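Local coordinates for UV damage endonuclease (Sulfolobus acidocaldarius, PDB 3TC3), which probably acts as a metal-dependent endonuclease in DNA excision repair, recognising different lesions by flipping dinucleotides out of the helix, at residues C61-L66 with L104-D109; L192-D197 with T213-I218; G262-T267 with M286-D291. One frame throughout, in Å; residues are numbered along the deposited sequence.

Contact 1 of 3, residues C61-L66 with L104-D109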
ATOM      1  N   CYS A  61       4.713  17.009   7.202  1.00 20.72           N
ATOM      2  CA  CYS A  61       5.364  15.875   7.836  1.00 20.03           C
ATOM      3  C   CYS A  61       5.717  14.852   6.790  1.00 18.53           C
ATOM      4  O   CYS A  61       6.823  14.311   6.823  1.00 17.63           O
ATOM      5  CB  CYS A  61       4.424  15.320   8.838  1.00 23.96           C
ATOM      6  SG  CYS A  61       4.389  16.360  10.380  1.00 28.59           S
ATOM      7  N   LEU A  62       4.803  14.604   5.831  1.00 16.46           N
ATOM      8  CA  LEU A  62       5.192  13.685   4.702  1.00 15.66           C
ATOM      9  C   LEU A  62       6.441  14.152   3.978  1.00 15.73           C
ATOM     10  O   LEU A  62       7.299  13.329   3.715  1.00 16.18           O
ATOM     11  CB  LEU A  62       3.992  13.533   3.718  1.00 15.15           C
ATOM     12  CG  LEU A  62       4.278  12.602   2.500  1.00 14.27           C
ATOM     13  CD1 LEU A  62       4.695  11.123   2.843  1.00 13.81           C
ATOM     14  CD2 LEU A  62       3.037  12.597   1.597  1.00 14.52           C
ATOM     15  N   LYS A  63       6.576  15.476   3.691  1.00 17.21           N
ATOM     16  CA  LYS A  63       7.771  15.943   3.020  1.00 18.57           C
ATOM     17  C   LYS A  63       8.970  15.693   3.907  1.00 18.08           C
ATOM     18  O   LYS A  63       9.971  15.205   3.427  1.00 18.54           O
ATOM     19  CB  LYS A  63       7.668  17.458   2.739  1.00 20.35           C
ATOM     20  CG  LYS A  63       8.867  18.019   2.011  1.00 23.17           C
ATOM     21  CD  LYS A  63       9.049  17.560   0.558  1.00 27.45           C
ATOM     22  CE  LYS A  63      10.411  18.038  -0.064  1.00 31.94           C
ATOM     23  NZ  LYS A  63      10.525  19.562  -0.224  1.00 31.98           N
ATOM     24  N   ASN A  64       8.831  15.971   5.192  1.00 18.94           N
ATOM     25  CA  ASN A  64       9.948  15.734   6.123  1.00 19.71           C
ATOM     26  C   ASN A  64      10.345  14.248   6.196  1.00 17.29           C
ATOM     27  O   ASN A  64      11.528  13.920   6.202  1.00 19.42           O
ATOM     28  CB  ASN A  64       9.616  16.273   7.482  1.00 21.62           C
ATOM     29  CG  ASN A  64       9.644  17.793   7.509  1.00 26.45           C
ATOM     30  OD1 ASN A  64      10.224  18.445   6.613  1.00 29.85           O
ATOM     31  ND2 ASN A  64       8.966  18.364   8.484  1.00 29.58           N
ATOM     32  N   ILE A  65       9.337  13.363   6.215  1.00 15.37           N
ATOM     33  CA  ILE A  65       9.630  11.966   6.169  1.00 15.19           C
ATOM     34  C   ILE A  65      10.368  11.521   4.922  1.00 14.43           C
ATOM     35  O   ILE A  65      11.304  10.695   5.009  1.00 14.58           O
ATOM     36  CB  ILE A  65       8.243  11.168   6.321  1.00 14.32           C
ATOM     37  CG1 ILE A  65       7.672  11.300   7.721  1.00 15.57           C
ATOM     38  CG2 ILE A  65       8.414   9.667   5.871  1.00 13.91           C
ATOM     39  CD1 ILE A  65       6.280  10.645   7.892  1.00 16.43           C
ATOM     40  N   LEU A  66       9.946  12.024   3.750  1.00 14.12           N
ATOM     41  CA  LEU A  66      10.545  11.563   2.514  1.00 14.77           C
ATOM     42  C   LEU A  66      12.010  12.071   2.501  1.00 15.78           C
ATOM     43  O   LEU A  66      12.865  11.368   2.055  1.00 16.22           O
ATOM     44  CB  LEU A  66       9.797  12.032   1.264  1.00 16.45           C
ATOM     45  CG  LEU A  66       8.407  11.376   1.185  1.00 15.11           C
ATOM     46  CD1 LEU A  66       7.605  12.204   0.116  1.00 17.44           C
ATOM     47  CD2 LEU A  66       8.504   9.852   0.798  1.00 16.19           C
ATOM     48  N   LEU A 104       1.571  19.810  -2.636  1.00 22.59           N
ATOM     49  CA  LEU A 104       1.383  18.525  -3.372  1.00 20.97           C
ATOM     50  C   LEU A 104       2.362  18.351  -4.545  1.00 22.01           C
ATOM     51  O   LEU A 104       3.014  17.284  -4.674  1.00 19.64           O
ATOM     52  CB  LEU A 104      -0.081  18.342  -3.777  1.00 21.54           C
ATOM     53  CG  LEU A 104      -1.063  18.222  -2.616  1.00 20.78           C
ATOM     54  CD1 LEU A 104      -2.557  18.440  -3.023  1.00 21.12           C
ATOM     55  CD2 LEU A 104      -0.864  16.707  -2.028  1.00 18.83           C
ATOM     56  N   GLY A 105       2.495  19.379  -5.376  1.00 23.63           N
ATOM     57  CA  GLY A 105       3.470  19.367  -6.450  1.00 24.21           C
ATOM     58  C   GLY A 105       4.906  19.232  -5.939  1.00 23.45           C
ATOM     59  O   GLY A 105       5.709  18.527  -6.541  1.00 25.14           O
ATOM     60  N   ASP A 106       5.230  19.883  -4.821  1.00 24.18           N
ATOM     61  CA  ASP A 106       6.579  19.899  -4.246  1.00 25.93           C
ATOM     62  C   ASP A 106       6.976  18.477  -3.793  1.00 24.08           C
ATOM     63  O   ASP A 106       8.098  18.016  -4.097  1.00 23.98           O
ATOM     64  CB  ASP A 106       6.649  20.873  -3.070  1.00 30.20           C
ATOM     65  CG  ASP A 106       7.943  20.764  -2.285  1.00 33.59           C
ATOM     66  OD1 ASP A 106       9.000  21.200  -2.787  1.00 38.87           O
ATOM     67  OD2 ASP A 106       7.960  20.268  -1.131  1.00 34.54           O
ATOM     68  N   ILE A 107       6.008  17.790  -3.139  1.00 21.57           N
ATOM     69  CA  ILE A 107       6.241  16.444  -2.627  1.00 20.40           C
ATOM     70  C   ILE A 107       6.421  15.528  -3.834  1.00 20.01           C
ATOM     71  O   ILE A 107       7.341  14.723  -3.858  1.00 19.92           O
ATOM     72  CB  ILE A 107       5.077  16.003  -1.738  1.00 19.36           C
ATOM     73  CG1 ILE A 107       5.186  16.686  -0.346  1.00 20.47           C
ATOM     74  CG2 ILE A 107       5.122  14.419  -1.588  1.00 18.42           C
ATOM     75  CD1 ILE A 107       3.835  16.710   0.425  1.00 20.29           C
ATOM     76  N   GLY A 108       5.530  15.654  -4.834  1.00 19.14           N
ATOM     77  CA  GLY A 108       5.689  14.837  -6.014  1.00 19.29           C
ATOM     78  C   GLY A 108       7.025  15.075  -6.754  1.00 20.35           C
ATOM     79  O   GLY A 108       7.660  14.100  -7.222  1.00 19.59           O
ATOM     80  N   ASP A 109       7.457  16.329  -6.853  1.00 22.17           N
ATOM     81  CA  ASP A 109       8.775  16.588  -7.467  1.00 23.99           C
ATOM     82  C   ASP A 109       9.868  15.912  -6.741  1.00 22.22           C
ATOM     83  O   ASP A 109      10.757  15.300  -7.358  1.00 25.48           O
ATOM     84  CB  ASP A 109       9.123  18.100  -7.537  1.00 25.77           C
ATOM     85  CG  ASP A 109       8.213  18.855  -8.455  1.00 29.18           C
ATOM     86  OD1 ASP A 109       7.541  18.262  -9.332  1.00 30.61           O
ATOM     87  OD2 ASP A 109       8.163  20.098  -8.285  1.00 34.50           O
TER

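Contact 2 of 3, residues L192-D197 with T213-I218. With MN (manganese (II) ion), chain C.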
ATOM      1  N   LEU A 192      -4.141   0.190  -9.966  1.00 11.60           N
ATOM      2  CA  LEU A 192      -4.600  -0.782  -8.941  1.00 10.84           C
ATOM      3  C   LEU A 192      -3.741  -2.051  -8.953  1.00 10.39           C
ATOM      4  O   LEU A 192      -3.306  -2.535 -10.017  1.00 11.84           O
ATOM      5  CB  LEU A 192      -6.055  -1.180  -9.259  1.00 11.49           C
ATOM      6  CG  LEU A 192      -6.793  -1.744  -8.066  1.00 13.53           C
ATOM      7  CD1 LEU A 192      -7.140  -0.628  -7.046  1.00 13.12           C
ATOM      8  CD2 LEU A 192      -8.140  -2.395  -8.517  1.00 16.07           C
ATOM      9  N   VAL A 193      -3.459  -2.539  -7.725  1.00  9.54           N
ATOM     10  CA  VAL A 193      -2.777  -3.810  -7.573  1.00 10.09           C
ATOM     11  C   VAL A 193      -3.506  -4.606  -6.468  1.00 10.04           C
ATOM     12  O   VAL A 193      -4.224  -4.012  -5.653  1.00 10.10           O
ATOM     13  CB  VAL A 193      -1.248  -3.681  -7.248  1.00 10.30           C
ATOM     14  CG1 VAL A 193      -0.549  -2.843  -8.317  1.00 10.92           C
ATOM     15  CG2 VAL A 193      -1.092  -3.078  -5.842  1.00 11.32           C
ATOM     16  N   ILE A 194      -3.473  -5.937  -6.555  1.00  9.75           N
ATOM     17  CA  ILE A 194      -4.211  -6.721  -5.572  1.00  9.72           C
ATOM     18  C   ILE A 194      -3.224  -7.563  -4.760  1.00 10.35           C
ATOM     19  O   ILE A 194      -2.238  -8.019  -5.256  1.00 12.32           O
ATOM     20  CB  ILE A 194      -5.288  -7.646  -6.230  1.00 10.69           C
ATOM     21  CG1 ILE A 194      -4.669  -8.538  -7.264  1.00 11.29           C
ATOM     22  CG2 ILE A 194      -6.491  -6.835  -6.781  1.00 11.84           C
ATOM     23  CD1 ILE A 194      -5.701  -9.630  -7.832  1.00 12.37           C
ATOM     24  N   GLU A 195      -3.572  -7.858  -3.529  1.00 11.85           N
ATOM     25  CA  GLU A 195      -2.685  -8.601  -2.658  1.00 11.89           C
ATOM     26  C   GLU A 195      -3.460  -9.808  -2.095  1.00 11.47           C
ATOM     27  O   GLU A 195      -4.691  -9.812  -1.866  1.00 11.61           O
ATOM     28  CB  GLU A 195      -2.409  -7.659  -1.478  1.00 14.74           C
ATOM     29  CG  GLU A 195      -1.539  -8.203  -0.329  1.00 18.64           C
ATOM     30  CD  GLU A 195      -1.595  -7.324   0.925  1.00 24.70           C
ATOM     31  OE1 GLU A 195      -1.940  -6.147   0.849  1.00 24.18           O
ATOM     32  OE2 GLU A 195      -1.246  -7.817   2.009  1.00 31.48           O
ATOM     33  N   ASN A 196      -2.711 -10.880  -1.873  1.00 10.62           N
ATOM     34  CA  ASN A 196      -3.282 -12.035  -1.272  1.00 10.57           C
ATOM     35  C   ASN A 196      -3.577 -11.771   0.210  1.00 12.32           C
ATOM     36  O   ASN A 196      -2.806 -11.043   0.867  1.00 13.61           O
ATOM     37  CB  ASN A 196      -2.354 -13.257  -1.484  1.00 11.15           C
ATOM     38  CG  ASN A 196      -0.945 -13.064  -0.892  1.00 10.80           C
ATOM     39  OD1 ASN A 196      -0.276 -12.116  -1.286  1.00 12.24           O
ATOM     40  ND2 ASN A 196      -0.546 -13.905   0.085  1.00 10.97           N
ATOM     41  N   ASP A 197      -4.632 -12.392   0.692  1.00 13.32           N
ATOM     42  CA  ASP A 197      -4.916 -12.314   2.158  1.00 13.95           C
ATOM     43  C   ASP A 197      -4.740 -13.623   2.885  1.00 14.39           C
ATOM     44  O   ASP A 197      -4.521 -14.657   2.235  1.00 15.72           O
ATOM     45  CB  ASP A 197      -6.269 -11.607   2.350  1.00 15.15           C
ATOM     46  CG  ASP A 197      -7.438 -12.498   1.952  1.00 15.76           C
ATOM     47  OD1 ASP A 197      -7.832 -13.371   2.785  1.00 20.09           O
ATOM     48  OD2 ASP A 197      -8.021 -12.375   0.851  1.00 15.27           O
ATOM     49  N   THR A 213      -7.123  -9.585 -16.329  1.00 11.72           N
ATOM     50  CA  THR A 213      -7.286  -8.128 -16.123  1.00 11.88           C
ATOM     51  C   THR A 213      -6.003  -7.352 -16.363  1.00 12.37           C
ATOM     52  O   THR A 213      -6.111  -6.102 -16.487  1.00 12.88           O
ATOM     53  CB  THR A 213      -7.708  -7.757 -14.691  1.00 12.09           C
ATOM     54  OG1 THR A 213      -6.794  -8.373 -13.777  1.00 11.81           O
ATOM     55  CG2 THR A 213      -9.122  -8.280 -14.443  1.00 11.94           C
ATOM     56  N   GLY A 214      -4.850  -8.002 -16.214  1.00 12.53           N
ATOM     57  CA  GLY A 214      -3.578  -7.277 -16.239  1.00 13.38           C
ATOM     58  C   GLY A 214      -3.243  -6.610 -14.906  1.00 12.46           C
ATOM     59  O   GLY A 214      -2.208  -5.866 -14.825  1.00 12.80           O
ATOM     60  N   ILE A 215      -4.024  -6.838 -13.852  1.00 11.66           N
ATOM     61  CA  ILE A 215      -3.721  -6.255 -12.496  1.00 11.21           C
ATOM     62  C   ILE A 215      -2.477  -6.908 -11.873  1.00 11.71           C
ATOM     63  O   ILE A 215      -2.500  -8.078 -11.672  1.00 12.84           O
ATOM     64  CB  ILE A 215      -4.910  -6.449 -11.563  1.00 10.31           C
ATOM     65  CG1 ILE A 215      -6.126  -5.662 -12.125  1.00 11.36           C
ATOM     66  CG2 ILE A 215      -4.599  -5.821 -10.211  1.00 11.23           C
ATOM     67  CD1 ILE A 215      -7.385  -6.093 -11.393  1.00 13.09           C
ATOM     68  N   PRO A 216      -1.458  -6.149 -11.543  1.00 11.17           N
ATOM     69  CA  PRO A 216      -0.309  -6.798 -10.782  1.00 11.31           C
ATOM     70  C   PRO A 216      -0.688  -7.261  -9.413  1.00 10.64           C
ATOM     71  O   PRO A 216      -1.601  -6.722  -8.750  1.00 10.58           O
ATOM     72  CB  PRO A 216       0.741  -5.685 -10.735  1.00 10.94           C
ATOM     73  CG  PRO A 216       0.248  -4.637 -11.809  1.00 12.04           C
ATOM     74  CD  PRO A 216      -1.240  -4.682 -11.739  1.00 11.55           C
ATOM     75  N   VAL A 217      -0.054  -8.334  -8.994  1.00 11.04           N
ATOM     76  CA  VAL A 217      -0.229  -8.907  -7.693  1.00 10.28           C
ATOM     77  C   VAL A 217       0.923  -8.561  -6.756  1.00 10.87           C
ATOM     78  O   VAL A 217       2.081  -8.832  -7.071  1.00 12.80           O
ATOM     79  CB  VAL A 217      -0.375 -10.446  -7.812  1.00 10.92           C
ATOM     80  CG1 VAL A 217      -0.613 -11.128  -6.395  1.00 10.39           C
ATOM     81  CG2 VAL A 217      -1.535 -10.785  -8.806  1.00 11.74           C
ATOM     82  N   ILE A 218       0.546  -7.975  -5.641  1.00 11.04           N
ATOM     83  CA  ILE A 218       1.532  -7.819  -4.530  1.00 11.17           C
ATOM     84  C   ILE A 218       1.520  -9.081  -3.688  1.00 11.74           C
ATOM     85  O   ILE A 218       0.468  -9.450  -3.113  1.00 13.21           O
ATOM     86  CB  ILE A 218       1.139  -6.630  -3.608  1.00 12.31           C
ATOM     87  CG1 ILE A 218       1.334  -5.345  -4.340  1.00 16.06           C
ATOM     88  CG2 ILE A 218       2.078  -6.618  -2.307  1.00 13.06           C
ATOM     89  CD1 ILE A 218       1.202  -4.081  -3.472  1.00 18.85           C
TER
HETATM   90 MN    MN C 290       0.314  -7.085   3.403  1.00 45.06          MN
HETATM   91  O   HOH W   1      -1.111  -5.167   3.366  1.00 26.75           O

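Contact 3 of 3, residues G262-T267 with M286-D291. With MN (manganese (II) ion), chain C.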
ATOM      1  N   GLY A 262      -1.310 -14.458  12.018  1.00 16.37           N
ATOM      2  CA  GLY A 262      -1.525 -13.316  11.181  1.00 16.82           C
ATOM      3  C   GLY A 262      -1.327 -11.975  11.855  1.00 16.41           C
ATOM      4  O   GLY A 262      -1.276 -10.938  11.163  1.00 19.89           O
ATOM      5  N   VAL A 263      -1.240 -11.964  13.171  1.00 17.24           N
ATOM      6  CA  VAL A 263      -0.925 -10.723  13.876  1.00 15.77           C
ATOM      7  C   VAL A 263       0.485 -10.331  13.529  1.00 16.95           C
ATOM      8  O   VAL A 263       1.425 -11.129  13.709  1.00 17.12           O
ATOM      9  CB  VAL A 263      -1.088 -10.901  15.403  1.00 17.29           C
ATOM     10  CG1 VAL A 263      -0.561  -9.647  16.180  1.00 18.33           C
ATOM     11  CG2 VAL A 263      -2.613 -11.164  15.701  1.00 20.38           C
ATOM     12  N   HIS A 264       0.628  -9.093  13.068  1.00 17.36           N
ATOM     13  CA  HIS A 264       1.947  -8.632  12.548  1.00 16.49           C
ATOM     14  C   HIS A 264       2.945  -8.360  13.713  1.00 16.78           C
ATOM     15  O   HIS A 264       2.603  -7.881  14.772  1.00 18.08           O
ATOM     16  CB  HIS A 264       1.794  -7.292  11.825  1.00 17.92           C
ATOM     17  CG  HIS A 264       1.206  -7.366  10.432  1.00 24.46           C
ATOM     18  ND1 HIS A 264       0.986  -6.239   9.700  1.00 29.83           N
ATOM     19  CD2 HIS A 264       0.803  -8.433   9.657  1.00 30.05           C
ATOM     20  CE1 HIS A 264       0.430  -6.570   8.522  1.00 30.83           C
ATOM     21  NE2 HIS A 264       0.325  -7.918   8.475  1.00 29.40           N
ATOM     22  N   ALA A 265       4.182  -8.738  13.471  1.00 14.75           N
ATOM     23  CA  ALA A 265       5.252  -8.550  14.403  1.00 13.86           C
ATOM     24  C   ALA A 265       5.460  -7.072  14.763  1.00 12.97           C
ATOM     25  O   ALA A 265       5.216  -6.152  13.960  1.00 13.87           O
ATOM     26  CB  ALA A 265       6.519  -9.107  13.814  1.00 14.53           C
ATOM     27  N   THR A 266       5.952  -6.911  16.006  1.00 12.13           N
ATOM     28  CA  THR A 266       6.205  -5.553  16.484  1.00 12.80           C
ATOM     29  C   THR A 266       7.557  -5.036  15.938  1.00 12.41           C
ATOM     30  O   THR A 266       7.839  -3.829  16.039  1.00 12.91           O
ATOM     31  CB  THR A 266       6.196  -5.499  18.042  1.00 13.48           C
ATOM     32  OG1 THR A 266       6.866  -6.620  18.577  1.00 14.21           O
ATOM     33  CG2 THR A 266       4.739  -5.505  18.491  1.00 15.43           C
ATOM     34  N   THR A 267       8.360  -5.945  15.379  1.00 12.44           N
ATOM     35  CA  THR A 267       9.614  -5.518  14.705  1.00 12.49           C
ATOM     36  C   THR A 267      10.061  -6.692  13.848  1.00 13.18           C
ATOM     37  O   THR A 267       9.605  -7.831  14.089  1.00 13.61           O
ATOM     38  CB  THR A 267      10.741  -5.231  15.796  1.00 13.51           C
ATOM     39  OG1 THR A 267      11.863  -4.559  15.161  1.00 13.84           O
ATOM     40  CG2 THR A 267      11.270  -6.561  16.450  1.00 15.88           C
ATOM     41  N   MET A 286       8.037  -3.679   1.132  1.00 10.46           N
ATOM     42  CA  MET A 286       7.355  -2.801   2.108  1.00  9.67           C
ATOM     43  C   MET A 286       7.237  -3.499   3.425  1.00 10.04           C
ATOM     44  O   MET A 286       6.649  -4.623   3.504  1.00 10.59           O
ATOM     45  CB  MET A 286       5.925  -2.546   1.610  1.00 10.48           C
ATOM     46  CG  MET A 286       5.113  -1.573   2.550  1.00  8.89           C
ATOM     47  SD  MET A 286       5.917   0.011   2.881  1.00 10.68           S
ATOM     48  CE  MET A 286       6.038   0.650   1.203  1.00 10.50           C
ATOM     49  N   LEU A 287       7.877  -2.992   4.469  1.00 10.13           N
ATOM     50  CA  LEU A 287       7.795  -3.626   5.806  1.00 10.19           C
ATOM     51  C   LEU A 287       6.564  -3.343   6.566  1.00 10.78           C
ATOM     52  O   LEU A 287       6.229  -2.156   6.775  1.00 14.40           O
ATOM     53  CB  LEU A 287       9.003  -3.204   6.682  1.00 11.98           C
ATOM     54  CG  LEU A 287      10.323  -3.378   5.963  1.00 11.09           C
ATOM     55  CD1 LEU A 287      11.458  -2.781   6.853  1.00 13.73           C
ATOM     56  CD2 LEU A 287      10.659  -4.897   5.717  1.00 13.31           C
ATOM     57  N   GLU A 288       5.772  -4.349   6.843  1.00 10.05           N
ATOM     58  CA  GLU A 288       4.508  -4.111   7.579  1.00 10.67           C
ATOM     59  C   GLU A 288       4.666  -4.675   8.988  1.00 11.66           C
ATOM     60  O   GLU A 288       4.389  -5.893   9.287  1.00 13.24           O
ATOM     61  CB  GLU A 288       3.382  -4.904   6.877  1.00 11.89           C
ATOM     62  CG  GLU A 288       3.071  -4.362   5.499  1.00 15.20           C
ATOM     63  CD  GLU A 288       1.819  -4.972   4.902  1.00 20.78           C
ATOM     64  OE1 GLU A 288       1.665  -6.223   5.031  1.00 26.26           O
ATOM     65  OE2 GLU A 288       1.088  -4.250   4.230  1.00 22.65           O
ATOM     66  N   VAL A 289       5.432  -3.901   9.726  1.00 11.75           N
ATOM     67  CA  VAL A 289       5.670  -4.261  11.154  1.00 12.17           C
ATOM     68  C   VAL A 289       5.432  -2.996  11.978  1.00 11.42           C
ATOM     69  O   VAL A 289       5.480  -1.864  11.522  1.00 13.02           O
ATOM     70  CB  VAL A 289       7.077  -4.818  11.342  1.00 14.64           C
ATOM     71  CG1 VAL A 289       7.142  -6.294  10.819  1.00 15.75           C
ATOM     72  CG2 VAL A 289       8.186  -3.894  10.782  1.00 15.39           C
ATOM     73  N   LYS A 290       5.239  -3.205  13.282  1.00 11.99           N
ATOM     74  CA  LYS A 290       4.654  -2.117  14.005  1.00 13.11           C
ATOM     75  C   LYS A 290       5.679  -1.035  14.377  1.00 12.49           C
ATOM     76  O   LYS A 290       5.249   0.089  14.646  1.00 13.10           O
ATOM     77  CB  LYS A 290       4.100  -2.644  15.336  1.00 14.62           C
ATOM     78  CG  LYS A 290       2.952  -3.702  15.085  1.00 20.62           C
ATOM     79  CD  LYS A 290       1.722  -3.062  14.613  1.00 24.39           C
ATOM     80  CE  LYS A 290       0.636  -4.192  14.607  1.00 27.88           C
ATOM     81  NZ  LYS A 290      -0.090  -4.131  13.296  1.00 37.24           N
ATOM     82  N   ASP A 291       6.986  -1.339  14.336  1.00 11.23           N
ATOM     83  CA  ASP A 291       7.961  -0.239  14.625  1.00 11.95           C
ATOM     84  C   ASP A 291       8.487   0.494  13.401  1.00 12.35           C
ATOM     85  O   ASP A 291       9.391   1.358  13.543  1.00 13.13           O
ATOM     86  CB  ASP A 291       9.171  -0.770  15.485  1.00 11.99           C
ATOM     87  CG  ASP A 291      10.035  -1.789  14.796  1.00 12.64           C
ATOM     88  OD1 ASP A 291       9.694  -2.186  13.641  1.00 13.55           O
ATOM     89  OD2 ASP A 291      11.037  -2.163  15.431  1.00 15.09           O
TER
HETATM   90 MN    MN C 290       0.314  -7.085   3.403  1.00 45.06          MN
HETATM   91  O   HOH W   2       2.177  -3.468  11.256  1.00 22.92           O
HETATM   92  O   HOH W   3      -1.457  -7.102  13.086  1.00 31.15           O
HETATM   93  O   HOH W   1      -1.111  -5.167   3.366  1.00 26.75           O

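Contact 1 of 3, residues C61-L66 with L104-D109
Lys63 reaches across to Asp106 and makes the one salt bridge between these two helical segments: NZ donates to OD2 of Asp106 at 2.8 Å. It arrives on the syn side of the carboxylate, 16° out of its plane, while Asp106 OD1 stays at 3.4 Å from Lys63 NZ, so the ammonium favours one oxygen instead of straddling both. The lysine chain leaves with CG anti to its backbone N (chi1 -179°), then bends at chi2 and chi4, which carries its end over to the aspartate and lets the two side chains cross nearly at right angles. A weak, long ion pair with Glu67 gives the ammonium a second acidic neighbour. Both segments belong to the outer layer of a TIM barrel, on helices 48-71 and 101-113, and they run almost parallel: the short axes diverge by 13° and approach to 10.2 Å. Beneath the salt bridge, Ile107 does the apolar filling. Its CG2 meets Leu66 CD1 at 3.7 Å and, more distantly, Leu62 CD2 at 4.2 Å, while its CG1 lies alongside Lys63 CB at 4.0 Å. Within each segment i to i+4 backbone bonds are made, as in Ile65 N to Cys61 O, 2.8 Å, and Asp109 N to Gly105 O, 2.8 Å. Phe77 of strand 76-78 receives Leu62 and Leu66 from the barrel side, and Cys61 is tied by a disulfide to Cys35.

Contact 2 of 3, residues L192-D197 with T213-I218
Val193 and Ile218 meet in the tightest part of this contact, where CG2 of Val193 lies 3.4 Å from CD1 of Ile218, closer than usual for two carbons. The valine's chi1 of -56° places CG2 between backbone N and carbonyl carbon, facing the isoleucine's end, while its CG1 faces the Pro216 ring, 3.9 Å from CD. The backbones pair as parallel strands, with Ile194 opposite Val217 and Glu195 opposite Ile218. Ile194 N donates to Pro216 O at 3.0 Å and 161°, whereas Ile218 N reaches Ile194 O at 2.8 Å but less straight, 148°, and tilted from the carbonyl plane. On the sheet face of Ile194 and Val217 the packing is looser: Ile194 CG1 stands 4.2 Å from Val217 CG2. Backbone bonding stops at Pro216; Ile215 still packs on Ile194, and solvent-exposed Gly214 lies beyond, with Thr213 OG1 accepting from Ile215 N in an ST turn. At the other end, Glu195 extends beyond CG and binds manganese through OE2 at 2.2 Å, with OE1 within hydrogen-bonding distance of a metal-bound water. Asp220 and Glu288 also ligate the ion, and Asp251 shares the site. Asn196 OD1 accepts from Asp220 N. The contact is the strand pair of a beta-alpha-beta unit closed by helix 203-213, with strand 158-162 bonded to the other edge of 192-195, helix 170-181 packed on Ile194 and Ile215, and Trp244 covering Val193, Pro216 and Ile218.

Contact 3 of 3, residues G262-T267 with M286-D291
The imidazole of His264 and the carboxylate of Glu288 lie obliquely to one another, their planes 35° apart, with His264 CE1 3.7 Å from Glu288 OE1. Glu288 O and the ammonium of Lys290 also approach the ring obliquely; a water sits in the ring plane at the edge, weakly bonded to ND1 and accepting from Lys290 NZ. The lysine chain, bent at chi2 and chi4, brings NZ beside the histidine; a second water accepts from both His264 N and Lys290 NZ. Glu288 OE1 binds manganese at 2.3 Å, beside Glu195 and Asp220, while OE2 lies within hydrogen-bonding distance of the metal-bound water, which has more acceptors around it than protons. OE2 also forms a salt bridge with Arg78, which, with the metal bond at OE1, probably helps fix the rotation of the carboxylate; Asp251, also of the metal site, comes close to OE2. Along the backbone, Lys290 N donates to Ala265 O at 3.0 Å and 150°, in the carbonyl plane, and Ala265 CB rests against Val289 CG1 at 4.2 Å. At the far end Thr267 OG1 gives its proton to Asp291 OD2 over a short 2.5 Å, on the syn side and 28° out of the carboxylate plane; Lys298 and Ser295 also bond to OG1. The loop preceding helix 270-279 runs beside residues 288-291, on the C-terminal side of barrel strand 283-287, with Ser253, just after strand 249-252, against His264 and Val289, and helix 293-305 packed on Leu287 and Val289.

Overall arrangement
From the N terminus, the chain closes contact 1 first, joining two outer helices across an excursion that includes strand 76-78. Contact 2 follows, bringing strand 217-220 back beside 192-195 after one intervening helix, and contact 3 comes last, returning the chain through helix 270-279 and strand 283-287 to the loop at 262-267. The three are in series: none nests in or crosses another. Contacts 1 and 2 lie on opposite sides of the chain's centre, their centres 26 Å apart. Contacts 2 and 3 reach the same closed eight-stranded barrel and share the manganese ion and its water, with nearest atoms about 4 Å apart.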